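PDB 4NT1: accelerated cell death 11 from Arabidopsis thaliana, which transfers ceramide-1-phosphate and phytoceramide-1-phosphate selectively between membranes, while leaving ceramide and galactosylceramide untransported. Local coordinates for residues K13-F18 with A40-V44; K20-I24 with Q36-A40. All coordinates share one frame; numbering follows the deposited sequence. Where two conformers were deposited one is given.

Interaction 1: K13-F18 with A40-V44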
# COMPACT_ATOMS: atom_id res chain seq x y z
N LYS A 13 14.33 -0.82 -4.23
CA LYS A 13 13.96 0.59 -4.10
C LYS A 13 12.79 0.71 -3.12
O LYS A 13 12.74 1.62 -2.29
CB LYS A 13 13.57 1.18 -5.46
CG LYS A 13 14.75 1.25 -6.43
CD LYS A 13 14.29 1.74 -7.79
CE LYS A 13 13.62 3.10 -7.68
NZ LYS A 13 13.00 3.54 -8.97
N ILE A 14 11.85 -0.22 -3.23
CA ILE A 14 10.73 -0.27 -2.29
C ILE A 14 11.20 -0.51 -0.85
O ILE A 14 10.80 0.20 0.07
CB ILE A 14 9.71 -1.34 -2.69
CG1 ILE A 14 8.92 -0.86 -3.91
CG2 ILE A 14 8.78 -1.63 -1.52
CD1 ILE A 14 8.10 -1.98 -4.58
N SER A 15 12.05 -1.52 -0.64
CA SER A 15 12.46 -1.81 0.73
C SER A 15 13.28 -0.66 1.34
O SER A 15 13.15 -0.35 2.53
CB SER A 15 13.22 -3.15 0.82
OG SER A 15 14.48 -3.07 0.18
N ALA A 16 14.10 -0.01 0.52
CA ALA A 16 14.92 1.10 1.00
C ALA A 16 14.05 2.28 1.41
O ALA A 16 14.27 2.90 2.45
CB ALA A 16 15.93 1.54 -0.07
N ALA A 17 13.05 2.60 0.58
CA ALA A 17 12.20 3.75 0.84
C ALA A 17 11.38 3.53 2.11
O ALA A 17 11.23 4.44 2.93
CB ALA A 17 11.27 4.02 -0.35
N PHE A 18 10.87 2.32 2.29
CA PHE A 18 10.04 2.06 3.46
C PHE A 18 10.82 1.89 4.75
O PHE A 18 10.34 2.24 5.82
CB PHE A 18 9.04 0.93 3.16
CG PHE A 18 7.90 1.41 2.32
CD1 PHE A 18 6.75 1.91 2.92
CD2 PHE A 18 8.00 1.42 0.94
CE1 PHE A 18 5.70 2.41 2.14
CE2 PHE A 18 6.96 1.91 0.15
CZ PHE A 18 5.80 2.40 0.75
N ALA A 40 7.50 7.31 -1.91
CA ALA A 40 7.67 5.90 -1.53
C ALA A 40 6.46 5.08 -1.95
O ALA A 40 6.60 3.98 -2.49
CB ALA A 40 7.90 5.77 -0.04
N CYS A 41 5.28 5.62 -1.71
CA CYS A 41 4.05 4.96 -2.12
C CYS A 41 4.01 4.75 -3.63
O CYS A 41 3.47 3.74 -4.10
CB CYS A 41 2.84 5.75 -1.64
SG CYS A 41 2.62 5.73 0.16
N SER A 42 4.58 5.68 -4.38
CA SER A 42 4.58 5.58 -5.83
C SER A 42 5.47 4.44 -6.32
O SER A 42 5.25 3.89 -7.39
CB SER A 42 4.97 6.91 -6.48
OG SER A 42 4.78 6.86 -7.89
N LEU A 43 6.46 4.06 -5.52
CA LEU A 43 7.31 2.92 -5.90
C LEU A 43 6.53 1.61 -5.87
O LEU A 43 6.88 0.64 -6.55
CB LEU A 43 8.54 2.83 -5.01
CG LEU A 43 9.50 4.02 -5.06
CD1 LEU A 43 10.59 3.88 -4.00
CD2 LEU A 43 10.11 4.18 -6.46
N VAL A 44 5.47 1.58 -5.07
CA VAL A 44 4.63 0.40 -4.93
C VAL A 44 3.59 0.30 -6.06
O VAL A 44 3.17 -0.80 -6.42
CB VAL A 44 3.90 0.41 -3.57
CG1 VAL A 44 2.90 -0.73 -3.48
CG2 VAL A 44 4.91 0.33 -2.42
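Segments 13-18 and 40-44 run nearly antiparallel, their axes 9.2 Å apart at an angle of 154°, and the backbones come closest at A17 and A40, whose CA atoms lie 5.5 Å apart. They belong to helices 10-25 and 34-51, the first two helices of the all-helical GLTP fold, joined here as an antiparallel helical hairpin. The small side chains of A17 and A40 are consistent with this close approach: their CB methyls meet at 3.8 Å. L43 reaches across to segment 13-18, its CG anti to its own carbonyl carbon (chi1 -63°), which sends CD1 to 3.7 Å from A17 CB and close to the K13 carbonyl, while CD2 packs against the CE-NZ end of K13. The K13 chain bends at chi3 (58°) and runs roughly perpendicular to the leucine, forming the solvent-exposed margin of an otherwise buried contact. I14 and L43 lie alongside each other, pointing opposite ways, and the CD1 methyl of I14 ends 3.5 Å from L43 O. No hydrogen bond spans the two segments, so van der Waals packing carries the pairing. F18 also meets Y183 of helix 173-199 edge-to-face and touches L109 of helix 98-121, connecting the hairpin with both of those helices. Its ring receives A40 CB over one face, at 4.0 Å from CE2. The same CE2 approaches two further atoms, A40 O at 3.4 Å and the V44 methyl CG2 at 3.6 Å, the latter lying oblique to the ring.

Interaction 2: K20-I24 with Q36-A40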
# COMPACT_ATOMS: atom_id res chain seq x y z
N LYS A 20 13.30 3.76 5.45
CA LYS A 20 13.47 5.15 5.87
C LYS A 20 12.23 5.69 6.59
O LYS A 20 12.35 6.39 7.59
CB LYS A 20 13.79 6.05 4.68
CG LYS A 20 15.18 5.84 4.10
CD LYS A 20 15.37 6.73 2.88
CE LYS A 20 16.72 6.47 2.22
NZ LYS A 20 16.75 5.14 1.56
N LEU A 21 11.05 5.36 6.07
CA LEU A 21 9.80 5.78 6.70
C LEU A 21 9.65 5.12 8.07
O LEU A 21 9.22 5.77 9.02
CB LEU A 21 8.60 5.50 5.79
CG LEU A 21 8.58 6.39 4.54
CD1 LEU A 21 7.49 5.95 3.52
CD2 LEU A 21 8.38 7.85 4.94
N ALA A 22 10.01 3.84 8.17
CA ALA A 22 9.92 3.14 9.47
C ALA A 22 10.84 3.78 10.50
O ALA A 22 10.48 3.98 11.67
CB ALA A 22 10.24 1.67 9.30
N ILE A 23 12.05 4.12 10.07
CA ILE A 23 12.99 4.83 10.94
C ILE A 23 12.41 6.15 11.46
O ILE A 23 12.55 6.47 12.64
CB ILE A 23 14.33 5.11 10.22
CG1 ILE A 23 15.06 3.80 9.96
CG2 ILE A 23 15.18 6.09 11.03
CD1 ILE A 23 16.26 3.94 9.02
N ILE A 24 11.77 6.91 10.57
CA ILE A 24 11.12 8.16 10.96
C ILE A 24 9.99 7.93 11.97
O ILE A 24 9.91 8.62 12.99
CB ILE A 24 10.57 8.91 9.73
CG1 ILE A 24 11.73 9.42 8.86
CG2 ILE A 24 9.66 10.07 10.17
CD1 ILE A 24 11.28 9.88 7.45
N GLN A 36 8.20 12.89 0.68
CA GLN A 36 8.89 11.60 0.85
C GLN A 36 7.93 10.41 0.89
O GLN A 36 8.15 9.39 0.22
CB GLN A 36 9.73 11.59 2.13
CG GLN A 36 10.46 10.27 2.35
CD GLN A 36 11.53 10.39 3.43
OE1 GLN A 36 11.81 11.49 3.93
NE2 GLN A 36 12.11 9.25 3.81
N PHE A 37 6.89 10.53 1.72
CA PHE A 37 5.88 9.49 1.84
C PHE A 37 5.22 9.18 0.50
O PHE A 37 5.13 8.02 0.09
CB PHE A 37 4.83 9.92 2.86
CG PHE A 37 3.64 8.99 2.95
CD1 PHE A 37 3.72 7.81 3.68
CD2 PHE A 37 2.45 9.31 2.31
CE1 PHE A 37 2.63 6.96 3.76
CE2 PHE A 37 1.35 8.46 2.38
CZ PHE A 37 1.44 7.28 3.12
N SER A 38 4.76 10.21 -0.20
CA SER A 38 4.04 9.98 -1.45
C SER A 38 4.94 9.33 -2.51
O SER A 38 4.51 8.44 -3.25
CB SER A 38 3.37 11.26 -1.96
OG SER A 38 4.33 12.22 -2.35
N HIS A 39 6.20 9.77 -2.57
CA HIS A 39 7.17 9.16 -3.47
C HIS A 39 7.39 7.67 -3.18
O HIS A 39 7.45 6.85 -4.11
CB HIS A 39 8.51 9.90 -3.41
CG HIS A 39 8.50 11.23 -4.12
ND1 HIS A 39 9.66 11.87 -4.50
CD2 HIS A 39 7.48 12.03 -4.49
CE1 HIS A 39 9.35 13.01 -5.09
NE2 HIS A 39 8.03 13.13 -5.10
N ALA A 40 7.50 7.31 -1.91
CA ALA A 40 7.67 5.90 -1.53
C ALA A 40 6.46 5.08 -1.95
O ALA A 40 6.60 3.98 -2.49
CB ALA A 40 7.90 5.77 -0.04
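Within the antiparallel pair formed by helices 10-25 and 34-51, segments 20-24 and 36-40 meet chiefly through L21 and Q36; L21 extends between the backbones with its two methyls. One branch, CD1, comes within 3.6 Å of A40 CB and also lies 4.2 Å from F37 CD1, approaching that ring obliquely. The other branch, CD2, lies 4.1 Å from Q36 CG, where the leucine and glutamine chains overlap head to tail. The axes of the short segments stand 11.3 Å apart at 145°, and the nearest CA atoms, those of L21 and F37, are separated by 7.3 Å; the interval is filled by L21 and Q36. This is the part of the GLTP-fold hairpin near the turn, since only eight residues separate the end of helix 10-25 from the start of helix 34-51. V32 of that linking loop touches both L21 and F37, and helix 173-199 meets the same two residues, through L190 on L21 and L194 on F37. Toward the outer side, Q36 spans the gap because its CG is anti to the backbone N (chi1 180°) and the chain stays extended beyond it. Its amide meets carbon atoms rather than a polar partner across the contact: NE2 lies 3.7 Å from K20 CB and 3.8 Å from I24 CD1, while OE1 is 3.9 Å from that same isoleucine methyl. From CB, the K20 chain leads away from segment 36-40, and its NZ makes a weak hydrogen bond to A16 O, one turn back on its own helix.

Both interactions join helix 10-25 to helix 34-51, and A40 is shared by the two contacts. Their centres lie about 8 Å apart. Interaction 1 is the more buried, with five of eight touching residues buried, against three of six in interaction 2, and 358 Å² of surface lost; interaction 2 is partly buried and loses 229 Å². The smaller axis separation of interaction 1 is consistent with its alanine-alanine contact, whereas no such pair faces across interaction 2, where L21 and the extended Q36 fill the wider interval. Neither has a hydrogen bond between its segments, but only interaction 2 brings a side-chain amide against aliphatic groups at its outer margin.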